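Local coordinates for protein Exo-alpha-sialidase (Clostridium perfringens, PDB 2V72) that binds galactose through a family 32 carbohydrate-binding module and probably helps a large sialidase toxin hold on to sugar-bearing surfaces of its host, at residues R63-I68 with S115-E120; S54-L59 with E121-A126; S22-D27 with T43-S48. One frame throughout, in Å; residues are numbered along the deposited sequence.

In the fold
The three contacts sample a calcium-bearing beta-sandwich from one end to the other. Contact 3 closes first along the chain, between two loops beside the galactose; contact 2 then pairs strand 53-59 with strand 121-129 in the middle of one five-stranded antiparallel sheet, and contact 1, on the other sheet, is nested within the loop that contact 2 closes. Contacts 1 and 2 have centres 13 Å apart and touch: Leu59 N lies 2.7 Å from Glu120 O, probably a hydrogen bond, where the chain turns from strand 116-119 into 121-129. Contact 3 lies about 17 Å, centre to centre, from contact 2 and 29 Å from contact 1, so loops bind the sugar.

Contact 1: residues R63-I68 with S115-E120; sequences RKVSSI and SPIDAE
Arg63 pairs with Ala119 at one end of a short antiparallel match, and the two bonds differ in geometry. Arg63 N gives its hydrogen to Ala119 O from above the carbonyl plane, 45° out of it, whereas Ala119 N reaches Arg63 O at 2.9 Å, tilted only 21° from the Arg63 carbonyl plane. The same Arg63 O receives a CA-H...O contact from Asp118. The arginine side chain leads away from strand 116-119, and its guanidinium makes a salt bridge with Glu15 and a hydrogen bond to the carbonyl of Leu59.

Lys64 comes next, opposite Asp118 in a non-hydrogen-bonded pair. Their side chains run side by side in the same direction; the lysine is extended as far as CE and then bends (chi4 -56°), which brings NZ to 2.8 Å from Asp118 OD1. This salt bridge uses the syn lone pair of OD1, on the exposed face.

Val65 turns to the other face. Its N bonds to Ile117 O at 2.7 Å and its O accepts from Ile117 N, while CG2 packs obliquely on Ile117 CG1 at 3.6 Å. CG1 only grazes Ala119 CB, at 4.5 Å, and Phe113 and Val141 add to this apolar side. Ser66 has no bond to strand 116-119; Ser66 CB lies 4.5 Å from Pro116 CB, while its backbone bonds to Phe113 and Tyr142.

Ser66 and Ser67 both face Tyr142 in a classic beta bulge. A face with the Lys64-Asp118 salt bridge, and one mainly apolar through Val65, Ile117 and Ala119, suit an antiparallel pair in the wall of a beta-sandwich, here the F5/8 type C fold.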
loop_
_atom_site.group_PDB
_atom_site.type_symbol
_atom_site.label_atom_id
_atom_site.label_comp_id
_atom_site.label_asym_id
_atom_site.label_seq_id
_atom_site.Cartn_x
_atom_site.Cartn_y
_atom_site.Cartn_z
ATOM N N ARG A 63 -9.054 8.540 11.055
ATOM C CA ARG A 63 -8.683 9.572 10.095
ATOM C C ARG A 63 -9.773 9.744 9.040
ATOM O O ARG A 63 -10.596 8.852 8.845
ATOM C CB ARG A 63 -7.366 9.200 9.404
ATOM C CG ARG A 63 -6.231 8.800 10.330
ATOM C CD ARG A 63 -5.521 9.997 10.931
ATOM N NE ARG A 63 -4.357 9.550 11.691
ATOM C CZ ARG A 63 -3.438 10.344 12.241
ATOM N NH1 ARG A 63 -3.516 11.668 12.133
ATOM N NH2 ARG A 63 -2.428 9.795 12.908
ATOM N N LYS A 64 -9.766 10.894 8.368
ATOM C CA LYS A 64 -10.642 11.148 7.224
ATOM C C LYS A 64 -9.786 11.278 5.969
ATOM O O LYS A 64 -9.305 12.371 5.645
ATOM C CB LYS A 64 -11.462 12.423 7.433
ATOM C CG LYS A 64 -12.551 12.319 8.478
ATOM C CD LYS A 64 -13.328 13.635 8.584
ATOM C CE LYS A 64 -14.425 13.559 9.644
ATOM N NZ LYS A 64 -15.375 12.420 9.410
ATOM N N VAL A 65 -9.590 10.169 5.258
ATOM C CA VAL A 65 -8.587 10.155 4.202
ATOM C C VAL A 65 -9.156 10.563 2.845
ATOM O O VAL A 65 -10.163 10.025 2.379
ATOM C CB VAL A 65 -7.736 8.819 4.165
ATOM C CG1 VAL A 65 -7.706 8.150 5.538
ATOM C CG2 VAL A 65 -8.212 7.842 3.104
ATOM N N SER A 66 -8.507 11.552 2.238
ATOM C CA SER A 66 -8.918 12.068 0.937
ATOM C C SER A 66 -8.102 11.470 -0.205
ATOM O O SER A 66 -8.563 11.448 -1.340
ATOM C CB SER A 66 -8.880 13.603 0.910
ATOM O OG SER A 66 -7.756 14.121 1.604
ATOM N N SER A 67 -6.900 10.977 0.091
ATOM C CA SER A 67 -6.069 10.343 -0.942
ATOM C C SER A 67 -4.975 9.428 -0.405
ATOM O O SER A 67 -4.609 9.486 0.771
ATOM C CB SER A 67 -5.454 11.385 -1.897
ATOM O OG SER A 67 -4.447 12.145 -1.260
ATOM N N ILE A 68 -4.464 8.583 -1.298
ATOM C CA ILE A 68 -3.374 7.649 -0.993
ATOM C C ILE A 68 -2.382 7.657 -2.162
ATOM O O ILE A 68 -2.786 7.522 -3.319
ATOM C CB ILE A 68 -3.913 6.208 -0.738
ATOM C CG1 ILE A 68 -4.875 6.192 0.460
ATOM C CG2 ILE A 68 -2.770 5.224 -0.501
ATOM C CD1 ILE A 68 -5.926 5.113 0.398
ATOM N N SER A 115 -15.358 12.266 -1.712
ATOM C CA SER A 115 -15.841 12.214 -0.330
ATOM C C SER A 115 -14.803 11.490 0.536
ATOM O O SER A 115 -14.586 10.289 0.347
ATOM C CB SER A 115 -17.176 11.469 -0.246
ATOM O OG SER A 115 -18.271 12.361 -0.327
ATOM N N PRO A 116 -14.164 12.214 1.485
ATOM C CA PRO A 116 -13.100 11.654 2.336
ATOM C C PRO A 116 -13.601 10.518 3.231
ATOM O O PRO A 116 -14.648 10.635 3.872
ATOM C CB PRO A 116 -12.658 12.847 3.189
ATOM C CG PRO A 116 -13.152 14.055 2.455
ATOM C CD PRO A 116 -14.432 13.624 1.817
ATOM N N ILE A 117 -12.849 9.424 3.268
ATOM C CA ILE A 117 -13.297 8.229 3.972
ATOM C C ILE A 117 -12.748 8.122 5.393
ATOM O O ILE A 117 -11.587 8.442 5.658
ATOM C CB ILE A 117 -13.058 6.937 3.151
ATOM C CG1 ILE A 117 -11.607 6.835 2.672
ATOM C CG2 ILE A 117 -14.003 6.902 1.958
ATOM C CD1 ILE A 117 -11.092 5.405 2.507
ATOM N N ASP A 118 -13.617 7.704 6.305
ATOM C CA ASP A 118 -13.241 7.444 7.691
ATOM C C ASP A 118 -12.536 6.100 7.733
ATOM O O ASP A 118 -13.073 5.105 7.255
ATOM C CB ASP A 118 -14.481 7.411 8.601
ATOM C CG ASP A 118 -15.284 8.699 8.553
ATOM O OD1 ASP A 118 -14.799 9.739 9.059
ATOM O OD2 ASP A 118 -16.405 8.672 8.011
ATOM N N ALA A 119 -11.328 6.077 8.288
ATOM C CA ALA A 119 -10.535 4.850 8.357
ATOM C C ALA A 119 -9.457 4.939 9.428
ATOM O O ALA A 119 -8.775 5.958 9.540
ATOM C CB ALA A 119 -9.902 4.549 6.994
ATOM N N GLU A 120 -9.319 3.869 10.213
ATOM C CA GLU A 120 -8.218 3.720 11.176
ATOM C C GLU A 120 -7.078 2.900 10.565
ATOM O O GLU A 120 -5.951 2.901 11.071
ATOM C CB GLU A 120 -8.680 2.996 12.450
ATOM C CG GLU A 120 -10.182 2.974 12.723
ATOM C CD GLU A 120 -10.603 1.715 13.466
ATOM O OE1 GLU A 120 -11.374 0.912 12.893
ATOM O OE2 GLU A 120 -10.146 1.509 14.614
#

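Contact 2: residues S54-L59 with E121-A126; sequences SLSVNL and EIKITA
Ile122 and Leu59 meet on the buried side of two almost exactly antiparallel strands, Ile122 CD1 lying 3.9 Å from Leu59 CD2. Leu55, Val57 and Ile124 point to the same face. Ile86 joins them from the adjacent strand 84-90 of the sheet, and Ile68, Leu139 and Val141 come from strands 62-71 and 135-142 of the other sheet, making this the sandwich core. Four backbone bonds join the strands through Leu55 with Ile124 and Val57 with Ile122. The straightest, Val57 N to Ile122 O, has an angle of 174° at the hydrogen.

The other face is polar, partly exposed and carries a water. Glu121, its CG anti to the backbone N (chi1 -166°), reaches across at about a right angle to Asn58. Asn58 ND2 meets the anti lone pair of Glu121 OE2 at 2.8 Å, with OE2 almost in the amide plane, although carboxylate and amide are turned 67° apart. The water lies 2.9 Å from Ser56 OG; its contact with Glu121 OE1 is unusually short and doubtful. Extended Lys123 lays CG 3.4 Å from Ser56 OG and CE 3.3 Å from Ser54 OG.

The nearly straight amide bond from Asn58 probably helps keep Glu121 as the anion.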
loop_
_atom_site.group_PDB
_atom_site.type_symbol
_atom_site.label_atom_id
_atom_site.label_comp_id
_atom_site.label_asym_id
_atom_site.label_seq_id
_atom_site.Cartn_x
_atom_site.Cartn_y
_atom_site.Cartn_z
ATOM N N SER A 54 -1.302 -8.919 0.458
ATOM C CA SER A 54 -1.724 -7.581 0.847
ATOM C C SER A 54 -0.794 -6.927 1.856
ATOM O O SER A 54 -0.018 -7.607 2.522
ATOM C CB SER A 54 -3.142 -7.627 1.416
ATOM O OG SER A 54 -3.167 -8.360 2.625
ATOM N N LEU A 55 -0.885 -5.601 1.943
ATOM C CA LEU A 55 -0.165 -4.814 2.934
ATOM C C LEU A 55 -1.198 -4.005 3.700
ATOM O O LEU A 55 -1.978 -3.263 3.102
ATOM C CB LEU A 55 0.852 -3.884 2.262
ATOM C CG LEU A 55 1.480 -2.733 3.067
ATOM C CD1 LEU A 55 2.562 -3.220 4.013
ATOM C CD2 LEU A 55 2.037 -1.648 2.143
ATOM N N SER A 56 -1.228 -4.176 5.019
ATOM C CA SER A 56 -2.136 -3.408 5.854
ATOM C C SER A 56 -1.329 -2.359 6.571
ATOM O O SER A 56 -0.247 -2.645 7.093
ATOM C CB SER A 56 -2.864 -4.296 6.872
ATOM O OG SER A 56 -3.614 -5.302 6.224
ATOM N N VAL A 57 -1.852 -1.140 6.570
ATOM C CA VAL A 57 -1.228 -0.033 7.259
ATOM C C VAL A 57 -2.231 0.560 8.245
ATOM O O VAL A 57 -3.274 1.104 7.849
ATOM C CB VAL A 57 -0.736 1.053 6.260
ATOM C CG1 VAL A 57 -0.075 2.203 7.003
ATOM C CG2 VAL A 57 0.228 0.452 5.245
ATOM N N ASN A 58 -1.917 0.431 9.529
ATOM C CA ASN A 58 -2.708 1.051 10.580
ATOM C C ASN A 58 -2.309 2.503 10.706
ATOM O O ASN A 58 -1.123 2.833 10.668
ATOM C CB ASN A 58 -2.520 0.322 11.908
ATOM C CG ASN A 58 -3.494 0.786 12.960
ATOM O OD1 ASN A 58 -3.260 1.784 13.645
ATOM N ND2 ASN A 58 -4.602 0.057 13.100
ATOM N N LEU A 59 -3.308 3.368 10.861
ATOM C CA LEU A 59 -3.104 4.809 10.736
ATOM C C LEU A 59 -2.851 5.507 12.068
ATOM O O LEU A 59 -2.482 6.690 12.090
ATOM C CB LEU A 59 -4.268 5.454 9.973
ATOM C CG LEU A 59 -4.599 4.880 8.587
ATOM C CD1 LEU A 59 -5.846 5.530 8.023
ATOM C CD2 LEU A 59 -3.433 5.010 7.598
ATOM N N GLU A 121 -7.396 2.180 9.493
ATOM C CA GLU A 121 -6.467 1.263 8.854
ATOM C C GLU A 121 -6.821 1.123 7.375
ATOM O O GLU A 121 -7.989 1.217 7.007
ATOM C CB GLU A 121 -6.516 -0.103 9.552
ATOM C CG GLU A 121 -5.370 -1.041 9.196
ATOM C CD GLU A 121 -5.292 -2.260 10.101
ATOM O OE1 GLU A 121 -5.402 -3.394 9.581
ATOM O OE2 GLU A 121 -5.124 -2.083 11.329
ATOM N N ILE A 122 -5.806 0.915 6.539
ATOM C CA ILE A 122 -5.994 0.701 5.098
ATOM C C ILE A 122 -5.264 -0.551 4.640
ATOM O O ILE A 122 -4.169 -0.849 5.112
ATOM C CB ILE A 122 -5.481 1.900 4.268
ATOM C CG1 ILE A 122 -6.148 3.197 4.730
ATOM C CG2 ILE A 122 -5.755 1.686 2.777
ATOM C CD1 ILE A 122 -5.403 4.425 4.314
ATOM N N LYS A 123 -5.870 -1.275 3.711
ATOM C CA LYS A 123 -5.296 -2.505 3.201
ATOM C C LYS A 123 -5.192 -2.452 1.685
ATOM O O LYS A 123 -6.200 -2.319 0.984
ATOM C CB LYS A 123 -6.163 -3.690 3.624
ATOM C CG LYS A 123 -5.544 -5.060 3.427
ATOM C CD LYS A 123 -6.625 -6.116 3.563
ATOM C CE LYS A 123 -6.058 -7.461 3.961
ATOM N NZ LYS A 123 -7.154 -8.465 4.156
ATOM N N ILE A 124 -3.968 -2.550 1.182
ATOM C CA ILE A 124 -3.741 -2.648 -0.257
ATOM C C ILE A 124 -3.507 -4.103 -0.625
ATOM O O ILE A 124 -2.537 -4.718 -0.172
ATOM C CB ILE A 124 -2.524 -1.804 -0.732
ATOM C CG1 ILE A 124 -2.493 -0.413 -0.073
ATOM C CG2 ILE A 124 -2.474 -1.742 -2.273
ATOM C CD1 ILE A 124 -3.776 0.410 -0.225
ATOM N N THR A 125 -4.401 -4.640 -1.448
ATOM C CA THR A 125 -4.316 -6.012 -1.919
ATOM C C THR A 125 -3.843 -6.028 -3.363
ATOM O O THR A 125 -4.421 -5.365 -4.225
ATOM C CB THR A 125 -5.677 -6.751 -1.786
ATOM O OG1 THR A 125 -6.053 -6.808 -0.404
ATOM C CG2 THR A 125 -5.603 -8.174 -2.350
ATOM N N ALA A 126 -2.768 -6.780 -3.606
ATOM C CA ALA A 126 -2.228 -6.966 -4.942
ATOM C C ALA A 126 -2.782 -8.250 -5.553
ATOM O O ALA A 126 -2.396 -9.349 -5.157
ATOM C CB ALA A 126 -0.722 -7.002 -4.894
HETATM O O HOH W 1 -6.060 -4.418 7.444
#

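Contact 3: residues S22-D27 with T43-S48; sequences SEEGQD and TKWNGS. With GAL (beta-D-galactopyranose), chain C.
Glu24 and Trp45 make a CH-pi contact: Glu24 CG sits over the five-membered ring, 3.4 Å from its centroid and 15° off the normal. CG is anti to the backbone N (chi1 -177°), and the bend at chi2 (57°) turns CD, and so the carboxylate, back toward the Trp45 backbone. Gln26 crosses the indole obliquely, NE2 3.3 Å from Trp45 CZ2.

Hydrogen bonds fix the same residue from two directions. Glu24 OE1 takes the backbone hydrogen of Trp45 N at 2.9 Å on its anti side, and a water that donates to that oxygen also accepts from Asn46 N. At the indole edge, NE1 points in the ring plane to Asp27 OD2 at 3.0 Å, meeting that carboxylate from above. Lys44 N makes a longer bond to Ser22 OG, whose hydroxyl is also paired with Asp49.

The sugar takes the opposite indole face. Galactose C4 lies 3.4 Å above the ring plane, displaced toward the rim, while its O6 donates to Trp45 O at 3.2 Å. His42, Arg73, Asn78 and Phe133 complete the pocket. An aromatic residue stacked against a sugar ring is characteristic of carbohydrate-binding sites; here loop 22-27 holds it from the other face.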
loop_
_atom_site.group_PDB
_atom_site.type_symbol
_atom_site.label_atom_id
_atom_site.label_comp_id
_atom_site.label_asym_id
_atom_site.label_seq_id
_atom_site.Cartn_x
_atom_site.Cartn_y
_atom_site.Cartn_z
ATOM N N SER A 22 2.696 -11.439 3.182
ATOM C CA SER A 22 3.936 -11.975 2.619
ATOM C C SER A 22 4.993 -10.885 2.583
ATOM O O SER A 22 4.729 -9.762 2.127
ATOM C CB SER A 22 3.718 -12.503 1.209
ATOM O OG SER A 22 4.923 -13.055 0.702
ATOM N N GLU A 23 6.185 -11.211 3.081
ATOM C CA GLU A 23 7.297 -10.275 3.060
ATOM C C GLU A 23 8.636 -10.989 3.025
ATOM O O GLU A 23 8.881 -11.942 3.788
ATOM C CB GLU A 23 7.212 -9.235 4.200
ATOM C CG GLU A 23 7.228 -9.772 5.634
ATOM C CD GLU A 23 6.456 -8.889 6.618
ATOM O OE1 GLU A 23 6.756 -7.683 6.731
ATOM O OE2 GLU A 23 5.547 -9.406 7.305
ATOM N N GLU A 24 9.481 -10.546 2.102
ATOM C CA GLU A 24 10.876 -10.935 2.074
ATOM C C GLU A 24 11.533 -10.341 3.305
ATOM O O GLU A 24 11.221 -9.208 3.683
ATOM C CB GLU A 24 11.546 -10.417 0.793
ATOM C CG GLU A 24 13.009 -10.821 0.626
ATOM C CD GLU A 24 13.236 -12.335 0.660
ATOM O OE1 GLU A 24 12.465 -13.092 0.024
ATOM O OE2 GLU A 24 14.204 -12.762 1.325
ATOM N N GLY A 25 12.423 -11.110 3.936
ATOM C CA GLY A 25 13.119 -10.679 5.145
ATOM C C GLY A 25 13.766 -9.316 5.003
ATOM O O GLY A 25 13.691 -8.482 5.905
ATOM N N GLN A 26 14.390 -9.101 3.854
ATOM C CA GLN A 26 15.026 -7.835 3.477
ATOM C C GLN A 26 14.010 -6.709 3.204
ATOM O O GLN A 26 14.322 -5.531 3.379
ATOM C CB GLN A 26 15.873 -8.091 2.224
ATOM C CG GLN A 26 16.431 -6.881 1.523
ATOM C CD GLN A 26 17.222 -7.257 0.291
ATOM O OE1 GLN A 26 17.948 -8.259 0.280
ATOM N NE2 GLN A 26 17.094 -6.456 -0.754
ATOM N N ASP A 27 12.805 -7.090 2.774
ATOM C CA ASP A 27 11.755 -6.148 2.388
ATOM C C ASP A 27 10.503 -6.277 3.254
ATOM O O ASP A 27 9.466 -6.740 2.769
ATOM C CB ASP A 27 11.370 -6.383 0.923
ATOM C CG ASP A 27 12.540 -6.236 -0.025
ATOM O OD1 ASP A 27 13.509 -5.536 0.327
ATOM O OD2 ASP A 27 12.487 -6.814 -1.127
ATOM N N THR A 43 6.905 -8.972 -1.497
ATOM C CA THR A 43 6.556 -10.340 -1.134
ATOM C C THR A 43 7.806 -11.213 -1.271
ATOM O O THR A 43 8.814 -10.758 -1.818
ATOM C CB THR A 43 5.382 -10.874 -1.977
ATOM O OG1 THR A 43 5.722 -10.834 -3.367
ATOM C CG2 THR A 43 4.109 -10.030 -1.729
ATOM N N LYS A 44 7.769 -12.444 -0.763
ATOM C CA LYS A 44 9.005 -13.230 -0.727
ATOM C C LYS A 44 9.517 -13.646 -2.092
ATOM O O LYS A 44 8.784 -14.186 -2.923
ATOM C CB LYS A 44 8.976 -14.394 0.279
ATOM C CG LYS A 44 7.831 -15.357 0.183
ATOM C CD LYS A 44 7.927 -16.411 1.318
ATOM C CE LYS A 44 7.997 -15.770 2.706
ATOM N NZ LYS A 44 8.073 -16.782 3.809
ATOM N N TRP A 45 10.793 -13.352 -2.302
ATOM C CA TRP A 45 11.453 -13.469 -3.598
ATOM C C TRP A 45 11.355 -14.852 -4.241
ATOM O O TRP A 45 11.370 -14.958 -5.466
ATOM C CB TRP A 45 12.917 -13.084 -3.453
ATOM C CG TRP A 45 13.184 -11.642 -3.069
ATOM C CD1 TRP A 45 12.264 -10.674 -2.723
ATOM C CD2 TRP A 45 14.471 -11.022 -2.966
ATOM N NE1 TRP A 45 12.911 -9.498 -2.416
ATOM C CE2 TRP A 45 14.262 -9.684 -2.557
ATOM C CE3 TRP A 45 15.779 -11.468 -3.182
ATOM C CZ2 TRP A 45 15.323 -8.782 -2.370
ATOM C CZ3 TRP A 45 16.830 -10.572 -2.992
ATOM C CH2 TRP A 45 16.597 -9.245 -2.589
ATOM N N ASN A 46 11.247 -15.905 -3.417
ATOM C CA ASN A 46 11.184 -17.280 -3.938
ATOM C C ASN A 46 9.838 -17.666 -4.555
ATOM O O ASN A 46 9.656 -18.803 -4.998
ATOM C CB ASN A 46 11.659 -18.323 -2.906
ATOM C CG ASN A 46 10.748 -18.439 -1.679
ATOM O OD1 ASN A 46 11.154 -19.007 -0.662
ATOM N ND2 ASN A 46 9.527 -17.919 -1.765
ATOM N N GLY A 47 8.908 -16.710 -4.574
ATOM C CA GLY A 47 7.616 -16.860 -5.241
ATOM C C GLY A 47 6.652 -17.841 -4.598
ATOM O O GLY A 47 5.725 -18.321 -5.258
ATOM N N SER A 48 6.855 -18.136 -3.315
ATOM C CA SER A 48 6.083 -19.188 -2.640
ATOM C C SER A 48 4.713 -18.697 -2.240
ATOM O O SER A 48 3.777 -19.481 -2.115
ATOM C CB SER A 48 6.823 -19.720 -1.407
ATOM O OG SER A 48 7.167 -18.669 -0.524
HETATM C C1 GAL C . 15.481 -9.322 -7.719
HETATM C C2 GAL C . 14.960 -7.972 -7.233
HETATM C C3 GAL C . 14.199 -8.120 -5.911
HETATM C C4 GAL C . 13.188 -9.268 -5.949
HETATM C C5 GAL C . 13.808 -10.540 -6.511
HETATM C C6 GAL C . 12.747 -11.625 -6.672
HETATM O O1 GAL C . 15.988 -9.162 -9.018
HETATM O O2 GAL C . 16.029 -7.057 -7.105
HETATM O O3 GAL C . 13.505 -6.924 -5.640
HETATM O O4 GAL C . 12.082 -8.911 -6.749
HETATM O O5 GAL C . 14.429 -10.273 -7.764
HETATM O O6 GAL C . 13.373 -12.879 -6.845
HETATM O O HOH W 2 12.108 -15.872 -0.370
#